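Local coordinates for protein cellulase CEL9M (Clostridium cellulolyticum, PDB 1IA6) that probably hydrolyses internal beta-1,4-glucosidic linkages in cellulose, lichenin and cereal beta-glucans, as a glycoside hydrolase family 9 endoglucanase with an alpha-barrel catalytic module, at residues D59-G64 and N123-Y128. Sequence-based numbering, arbitrary orientation.
Sequences DHVKFG and NADHTY
The imidazole of His126 meets Asp59 at its edge: NE2 donates to Asp59 OD2 over 2.7 Å, the acceptor only 9° out of the ring plane. OD2 receives it on its anti lone pair, and the carboxylate is turned 33° from the imidazole. The same OD2 lies in plane at the edge of the Phe63 ring, one face of which is covered by Val61 CG1, 3.5 Å above its centre. His60 and Tyr128 approach edge to edge, His60 CE1 to Tyr128 CE2 at 4.2 Å. Asp59 OD1 accepts a hydrogen bond from the backbone N of Ala57. Within the family 9 alpha-barrel module, these residues join the loop leading into strand 62-63, an edge strand of a small antiparallel sheet, to the chain around helix 122-125, with its type I turn from Asp125 to Tyr128. His60 is a second-shell neighbour of the bound zinc, not a ligand: its side chain is about 4 Å from those of the ligands His39 and His55. Asp125, with CG anti to its backbone N (chi1 -177°), extends toward the loop, where OD2 takes the His60 N-H at 2.9 Å in a nearly straight bond. Its CB packs on Val61 CG2 at 3.5 Å. Gln135 bridges the segments, its OE1 accepting from His60 ND1 and its NE2 donating to Asp125 OD1. Asp59 OD2 and Asp125 OD2 stand 4.4 Å apart, each taking an N-H from the opposite segment.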
ATOM      1  N   ASP A  59       8.405 -11.814   3.501  1.00  8.60           N
ATOM      2  CA  ASP A  59       8.481 -13.015   2.685  1.00  8.86           C
ATOM      3  C   ASP A  59       8.697 -12.627   1.223  1.00  9.88           C
ATOM      4  O   ASP A  59       8.942 -11.461   0.916  1.00  9.41           O
ATOM      5  CB  ASP A  59       7.203 -13.851   2.831  1.00  9.08           C
ATOM      6  CG  ASP A  59       5.942 -13.050   2.562  1.00 11.60           C
ATOM      7  OD1 ASP A  59       6.051 -11.864   2.196  1.00 10.83           O
ATOM      8  OD2 ASP A  59       4.835 -13.612   2.715  1.00 13.20           O
ATOM      9  N   HIS A  60       8.574 -13.591   0.316  1.00  8.28           N
ATOM     10  CA  HIS A  60       8.835 -13.312  -1.087  1.00  8.69           C
ATOM     11  C   HIS A  60       7.697 -13.553  -2.066  1.00  7.83           C
ATOM     12  O   HIS A  60       7.877 -13.427  -3.274  1.00 10.23           O
ATOM     13  CB  HIS A  60      10.071 -14.106  -1.512  1.00  9.89           C
ATOM     14  CG  HIS A  60      11.281 -13.816  -0.678  1.00 10.90           C
ATOM     15  ND1 HIS A  60      12.175 -14.793  -0.293  1.00 11.26           N
ATOM     16  CD2 HIS A  60      11.744 -12.655  -0.153  1.00 12.92           C
ATOM     17  CE1 HIS A  60      13.134 -14.247   0.434  1.00 13.14           C
ATOM     18  NE2 HIS A  60      12.896 -12.950   0.535  1.00 12.03           N
ATOM     19  N   VAL A  61       6.524 -13.892  -1.550  1.00  8.89           N
ATOM     20  CA  VAL A  61       5.369 -14.127  -2.407  1.00  8.97           C
ATOM     21  C   VAL A  61       4.811 -12.797  -2.907  1.00  9.87           C
ATOM     22  O   VAL A  61       4.868 -11.787  -2.205  1.00  8.71           O
ATOM     23  CB  VAL A  61       4.259 -14.870  -1.635  1.00 10.08           C
ATOM     24  CG1 VAL A  61       3.022 -15.045  -2.515  1.00 11.10           C
ATOM     25  CG2 VAL A  61       4.780 -16.221  -1.167  1.00 11.97           C
ATOM     26  N   LYS A  62       4.287 -12.795  -4.129  1.00  8.08           N
ATOM     27  CA  LYS A  62       3.682 -11.595  -4.684  1.00  7.46           C
ATOM     28  C   LYS A  62       2.173 -11.832  -4.650  1.00  7.94           C
ATOM     29  O   LYS A  62       1.631 -12.561  -5.478  1.00  9.35           O
ATOM     30  CB  LYS A  62       4.196 -11.353  -6.111  1.00  7.92           C
ATOM     31  CG  LYS A  62       5.722 -11.227  -6.146  1.00  7.98           C
ATOM     32  CD  LYS A  62       6.284 -10.792  -7.496  1.00 12.94           C
ATOM     33  CE  LYS A  62       6.222 -11.902  -8.527  1.00 10.57           C
ATOM     34  NZ  LYS A  62       7.066 -11.568  -9.713  1.00  9.06           N
ATOM     35  N   PHE A  63       1.521 -11.246  -3.647  1.00  6.80           N
ATOM     36  CA  PHE A  63       0.076 -11.363  -3.434  1.00  7.93           C
ATOM     37  C   PHE A  63      -0.647 -10.232  -4.155  1.00  7.43           C
ATOM     38  O   PHE A  63      -0.403  -9.064  -3.880  1.00  8.50           O
ATOM     39  CB  PHE A  63      -0.244 -11.289  -1.935  1.00  7.50           C
ATOM     40  CG  PHE A  63       0.133 -12.524  -1.160  1.00  9.73           C
ATOM     41  CD1 PHE A  63      -0.602 -13.699  -1.298  1.00 10.29           C
ATOM     42  CD2 PHE A  63       1.202 -12.504  -0.273  1.00 10.68           C
ATOM     43  CE1 PHE A  63      -0.278 -14.838  -0.558  1.00 11.56           C
ATOM     44  CE2 PHE A  63       1.535 -13.637   0.474  1.00 12.47           C
ATOM     45  CZ  PHE A  63       0.793 -14.804   0.331  1.00 10.34           C
ATOM     46  N   GLY A  64      -1.563 -10.589  -5.048  1.00  7.52           N
ATOM     47  CA  GLY A  64      -2.280  -9.595  -5.834  1.00  7.47           C
ATOM     48  C   GLY A  64      -3.043  -8.454  -5.179  1.00  7.37           C
ATOM     49  O   GLY A  64      -2.969  -7.317  -5.658  1.00  7.32           O
ATOM     50  N   ASN A 123       2.553 -20.929   2.047  1.00 12.46           N
ATOM     51  CA  ASN A 123       3.010 -21.915   3.018  1.00 13.60           C
ATOM     52  C   ASN A 123       4.448 -22.360   2.794  1.00 14.14           C
ATOM     53  O   ASN A 123       5.252 -22.367   3.726  1.00 13.59           O
ATOM     54  CB  ASN A 123       2.077 -23.123   3.007  1.00 15.69           C
ATOM     55  CG  ASN A 123       0.662 -22.755   3.387  1.00 20.29           C
ATOM     56  OD1 ASN A 123       0.418 -22.273   4.493  1.00 24.03           O
ATOM     57  ND2 ASN A 123      -0.280 -22.967   2.471  1.00 21.50           N
ATOM     58  N   ALA A 124       4.769 -22.724   1.557  1.00 13.09           N
ATOM     59  CA  ALA A 124       6.113 -23.177   1.219  1.00 12.93           C
ATOM     60  C   ALA A 124       7.139 -22.055   1.309  1.00 13.14           C
ATOM     61  O   ALA A 124       8.241 -22.250   1.821  1.00 11.86           O
ATOM     62  CB  ALA A 124       6.123 -23.776  -0.182  1.00 10.27           C
ATOM     63  N   ASP A 125       6.778 -20.878   0.810  1.00 12.14           N
ATOM     64  CA  ASP A 125       7.697 -19.745   0.843  1.00 12.23           C
ATOM     65  C   ASP A 125       8.135 -19.423   2.266  1.00 12.90           C
ATOM     66  O   ASP A 125       9.288 -19.074   2.506  1.00 12.25           O
ATOM     67  CB  ASP A 125       7.040 -18.510   0.227  1.00 11.34           C
ATOM     68  CG  ASP A 125       7.978 -17.321   0.180  1.00 12.40           C
ATOM     69  OD1 ASP A 125       8.969 -17.377  -0.573  1.00 11.97           O
ATOM     70  OD2 ASP A 125       7.727 -16.337   0.901  1.00 12.25           O
ATOM     71  N   HIS A 126       7.214 -19.556   3.211  1.00 12.60           N
ATOM     72  CA  HIS A 126       7.510 -19.248   4.601  1.00 15.93           C
ATOM     73  C   HIS A 126       8.393 -20.261   5.323  1.00 16.60           C
ATOM     74  O   HIS A 126       8.878 -19.981   6.418  1.00 18.62           O
ATOM     75  CB  HIS A 126       6.202 -19.030   5.361  1.00 14.24           C
ATOM     76  CG  HIS A 126       5.445 -17.824   4.900  1.00 17.36           C
ATOM     77  ND1 HIS A 126       4.206 -17.483   5.398  1.00 17.59           N
ATOM     78  CD2 HIS A 126       5.763 -16.870   3.993  1.00 16.03           C
ATOM     79  CE1 HIS A 126       3.795 -16.367   4.819  1.00 19.41           C
ATOM     80  NE2 HIS A 126       4.721 -15.974   3.963  1.00 15.26           N
ATOM     81  N   THR A 127       8.610 -21.427   4.722  1.00 16.93           N
ATOM     82  CA  THR A 127       9.472 -22.432   5.345  1.00 18.08           C
ATOM     83  C   THR A 127      10.926 -22.118   5.007  1.00 18.23           C
ATOM     84  O   THR A 127      11.848 -22.723   5.555  1.00 18.55           O
ATOM     85  CB  THR A 127       9.161 -23.861   4.849  1.00 17.40           C
ATOM     86  OG1 THR A 127       9.396 -23.942   3.438  1.00 18.99           O
ATOM     87  CG2 THR A 127       7.717 -24.229   5.150  1.00 19.24           C
ATOM     88  N   TYR A 128      11.120 -21.165   4.102  1.00 16.25           N
ATOM     89  CA  TYR A 128      12.454 -20.759   3.674  1.00 16.88           C
ATOM     90  C   TYR A 128      12.891 -19.480   4.379  1.00 16.92           C
ATOM     91  O   TYR A 128      12.100 -18.555   4.543  1.00 16.68           O
ATOM     92  CB  TYR A 128      12.461 -20.519   2.157  1.00 16.39           C
ATOM     93  CG  TYR A 128      13.740 -19.902   1.617  1.00 17.08           C
ATOM     94  CD1 TYR A 128      14.882 -20.676   1.407  1.00 16.55           C
ATOM     95  CD2 TYR A 128      13.806 -18.538   1.323  1.00 15.50           C
ATOM     96  CE1 TYR A 128      16.061 -20.108   0.916  1.00 17.47           C
ATOM     97  CE2 TYR A 128      14.979 -17.960   0.836  1.00 16.58           C
ATOM     98  CZ  TYR A 128      16.101 -18.750   0.634  1.00 16.09           C
ATOM     99  OH  TYR A 128      17.258 -18.180   0.160  1.00 14.35           O
TER